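Cycloalternan-forming enzyme (Listeria monocytogenes serovar 1/2a, PDB 5F7U) is a multidomain protein of glycoside hydrolase family 31, built around a TIM barrel with beta domains on both sides of it in sequence. Local coordinates at residues K821-L826 with Y838-D843. The protein carries 1 engineered substitution. Residues are numbered along the deposited sequence; the frame is centred on the assembly and turned at random. Where two conformers were deposited one is given.
With MG (magnesium ion), chain K.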
loop_
_atom_site.group_PDB
_atom_site.type_symbol
_atom_site.label_atom_id
_atom_site.label_comp_id
_atom_site.label_asym_id
_atom_site.label_seq_id
_atom_site.Cartn_x
_atom_site.Cartn_y
_atom_site.Cartn_z
ATOM N N LYS A 821 20.776 -15.952 7.409
ATOM C CA LYS A 821 20.861 -17.417 7.490
ATOM C C LYS A 821 20.699 -17.960 8.910
ATOM O O LYS A 821 20.610 -19.180 9.097
ATOM C CB LYS A 821 22.183 -17.935 6.896
ATOM C CG LYS A 821 22.309 -17.799 5.382
ATOM C CD LYS A 821 23.384 -18.749 4.850
ATOM C CE LYS A 821 23.618 -18.601 3.349
ATOM N NZ LYS A 821 22.389 -18.842 2.521
ATOM N N SER A 822 20.705 -17.071 9.903
ATOM C CA SER A 822 20.595 -17.471 11.317
ATOM C C SER A 822 20.016 -16.351 12.168
ATOM O O SER A 822 20.036 -15.188 11.768
ATOM C CB SER A 822 21.968 -17.870 11.881
ATOM O OG SER A 822 22.834 -16.743 11.920
ATOM N N TYR A 823 19.494 -16.710 13.337
ATOM C CA TYR A 823 19.123 -15.716 14.336
ATOM C C TYR A 823 20.262 -15.568 15.321
ATOM O O TYR A 823 21.078 -16.491 15.495
ATOM C CB TYR A 823 17.870 -16.145 15.125
ATOM C CG TYR A 823 16.676 -16.520 14.259
ATOM C CD1 TYR A 823 15.997 -15.556 13.503
ATOM C CD2 TYR A 823 16.231 -17.844 14.194
ATOM C CE1 TYR A 823 14.908 -15.906 12.705
ATOM C CE2 TYR A 823 15.138 -18.199 13.406
ATOM C CZ TYR A 823 14.480 -17.225 12.667
ATOM O OH TYR A 823 13.415 -17.566 11.850
ATOM N N ASP A 824 20.287 -14.434 16.004
ATOM C CA ASP A 824 21.150 -14.263 17.160
ATOM C C ASP A 824 20.404 -14.940 18.331
ATOM O O ASP A 824 20.571 -16.154 18.537
ATOM C CB ASP A 824 21.481 -12.779 17.366
ATOM C CG ASP A 824 22.538 -12.538 18.439
ATOM O OD1 ASP A 824 22.874 -13.459 19.212
ATOM O OD2 ASP A 824 23.036 -11.395 18.521
ATOM N N ASN A 825 19.550 -14.185 19.027
ATOM C CA ASN A 825 18.627 -14.741 20.030
ATOM C C ASN A 825 17.186 -14.653 19.545
ATOM O O ASN A 825 16.584 -13.562 19.545
ATOM C CB ASN A 825 18.754 -14.027 21.377
ATOM C CG ASN A 825 20.140 -14.148 21.981
ATOM O OD1 ASN A 825 20.761 -15.206 21.931
ATOM N ND2 ASN A 825 20.618 -13.072 22.584
ATOM N N LEU A 826 16.636 -15.780 19.107
ATOM C CA LEU A 826 15.228 -15.783 18.665
ATOM C C LEU A 826 14.367 -15.606 19.911
ATOM O O LEU A 826 14.507 -16.364 20.886
ATOM C CB LEU A 826 14.888 -17.071 17.934
ATOM C CG LEU A 826 13.451 -17.318 17.485
ATOM C CD1 LEU A 826 13.017 -16.298 16.444
ATOM C CD2 LEU A 826 13.393 -18.730 16.917
ATOM N N TYR A 838 -0.294 -17.812 17.495
ATOM C CA TYR A 838 0.442 -17.179 16.421
ATOM C C TYR A 838 1.193 -18.233 15.629
ATOM O O TYR A 838 1.783 -19.134 16.214
ATOM C CB TYR A 838 1.419 -16.182 17.023
ATOM C CG TYR A 838 2.302 -15.447 16.033
ATOM C CD1 TYR A 838 1.798 -14.390 15.272
ATOM C CD2 TYR A 838 3.661 -15.770 15.906
ATOM C CE1 TYR A 838 2.615 -13.681 14.393
ATOM C CE2 TYR A 838 4.484 -15.070 15.028
ATOM C CZ TYR A 838 3.953 -14.035 14.269
ATOM O OH TYR A 838 4.770 -13.311 13.419
ATOM N N SER A 839 1.151 -18.111 14.308
ATOM C CA SER A 839 1.889 -19.006 13.423
ATOM C C SER A 839 3.106 -18.256 12.913
ATOM O O SER A 839 2.971 -17.345 12.087
ATOM C CB SER A 839 1.006 -19.440 12.249
ATOM O OG SER A 839 1.490 -20.625 11.644
ATOM N N PHE A 840 4.283 -18.622 13.419
ATOM C CA PHE A 840 5.541 -17.994 13.023
ATOM C C PHE A 840 6.152 -18.678 11.786
ATOM O O PHE A 840 6.314 -19.892 11.760
ATOM C CB PHE A 840 6.511 -18.047 14.216
ATOM C CG PHE A 840 7.915 -17.654 13.890
ATOM C CD1 PHE A 840 8.206 -16.434 13.253
ATOM C CD2 PHE A 840 8.975 -18.510 14.233
ATOM C CE1 PHE A 840 9.514 -16.084 12.958
ATOM C CE2 PHE A 840 10.288 -18.152 13.955
ATOM C CZ PHE A 840 10.554 -16.948 13.305
ATOM N N TYR A 841 6.485 -17.874 10.778
ATOM C CA TYR A 841 7.165 -18.359 9.588
ATOM C C TYR A 841 8.668 -18.380 9.811
ATOM O O TYR A 841 9.338 -17.340 9.752
ATOM C CB TYR A 841 6.823 -17.460 8.403
ATOM C CG TYR A 841 7.384 -17.904 7.069
ATOM C CD1 TYR A 841 7.265 -19.230 6.630
ATOM C CD2 TYR A 841 7.997 -16.975 6.224
ATOM C CE1 TYR A 841 7.774 -19.621 5.396
ATOM C CE2 TYR A 841 8.497 -17.349 4.985
ATOM C CZ TYR A 841 8.386 -18.665 4.579
ATOM O OH TYR A 841 8.887 -19.019 3.353
ATOM N N ASP A 842 9.196 -19.572 10.067
ATOM C CA ASP A 842 10.585 -19.691 10.460
ATOM C C ASP A 842 11.455 -19.885 9.202
ATOM O O ASP A 842 11.833 -21.008 8.855
ATOM C CB ASP A 842 10.714 -20.813 11.494
ATOM C CG ASP A 842 12.126 -20.990 12.022
ATOM O OD1 ASP A 842 13.037 -20.231 11.651
ATOM O OD2 ASP A 842 12.308 -21.926 12.814
ATOM N N ASP A 843 11.757 -18.764 8.541
ATOM C CA ASP A 843 12.503 -18.745 7.270
ATOM C C ASP A 843 13.927 -19.286 7.425
ATOM O O ASP A 843 14.487 -19.855 6.478
ATOM C CB ASP A 843 12.569 -17.314 6.693
ATOM C CG ASP A 843 13.177 -17.263 5.285
ATOM O OD1 ASP A 843 12.704 -17.993 4.383
ATOM O OD2 ASP A 843 14.131 -16.477 5.058
HETATM MG MG MG K . 21.404 -17.743 17.260
HETATM O O HOH W 1 12.444 -15.768 10.030
HETATM O O HOH W 2 19.633 -18.913 17.213
HETATM O O HOH W 3 21.752 -19.258 19.336
HETATM O O HOH W 4 22.276 -19.258 15.551
#
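Tyr838, on strand 835-842, lies against Ile801 and Pro803, which belong to strand 801-806. Two residues on, Phe840 turns its side chain toward residues 821-826. Its CG is anti to the backbone N (chi1 170°), so the ring extends and its tip, CZ, leads. Phe840 CZ lies 3.3 Å from Tyr823 OH, and the two rings meet tip to tip. The phenol end of Tyr823 sits at the edge of the Phe840 ring, near its plane. Leu826 also comes tip first: its CD1 is 4.0 Å from Phe840 CZ. The same methyl rests over the centre of the Tyr823 ring, so Leu826 touches both aromatics. Pro703 and Thr707 of helix 702-715 also pack on Phe840.

The contact bridges two sheets of a beta domain that follows the TIM barrel in sequence. Strand 825-830 belongs to a mixed sheet and strand 835-842 is an outermost strand of an antiparallel one. No direct backbone bond joins the two segments; side chains make the direct contacts, and one water adds a weak bridge to Asp843 N.

Asp842, the centre of an inverse gamma turn, accepts a hydrogen bond from Tyr823. Tyr823 OH donates to Asp842 OD1 at 2.7 Å. The hydroxyl approaches from above the carboxylate plane, 39° out of it, while OD1 lies at the edge of the phenol ring. The other oxygen, OD2, forms a salt bridge with Arg850, which helps fix the carboxylate. Asp843 takes part through its backbone: water 1 donates to Tyr823 OH at 2.7 Å and weakly accepts from Asp843 N. Two bonds therefore grip the phenol oxygen. At the other end of the tyrosine, Tyr823 O binds magnesium at 2.2 Å, together with Asp824 O and waters 2, 3 and 4.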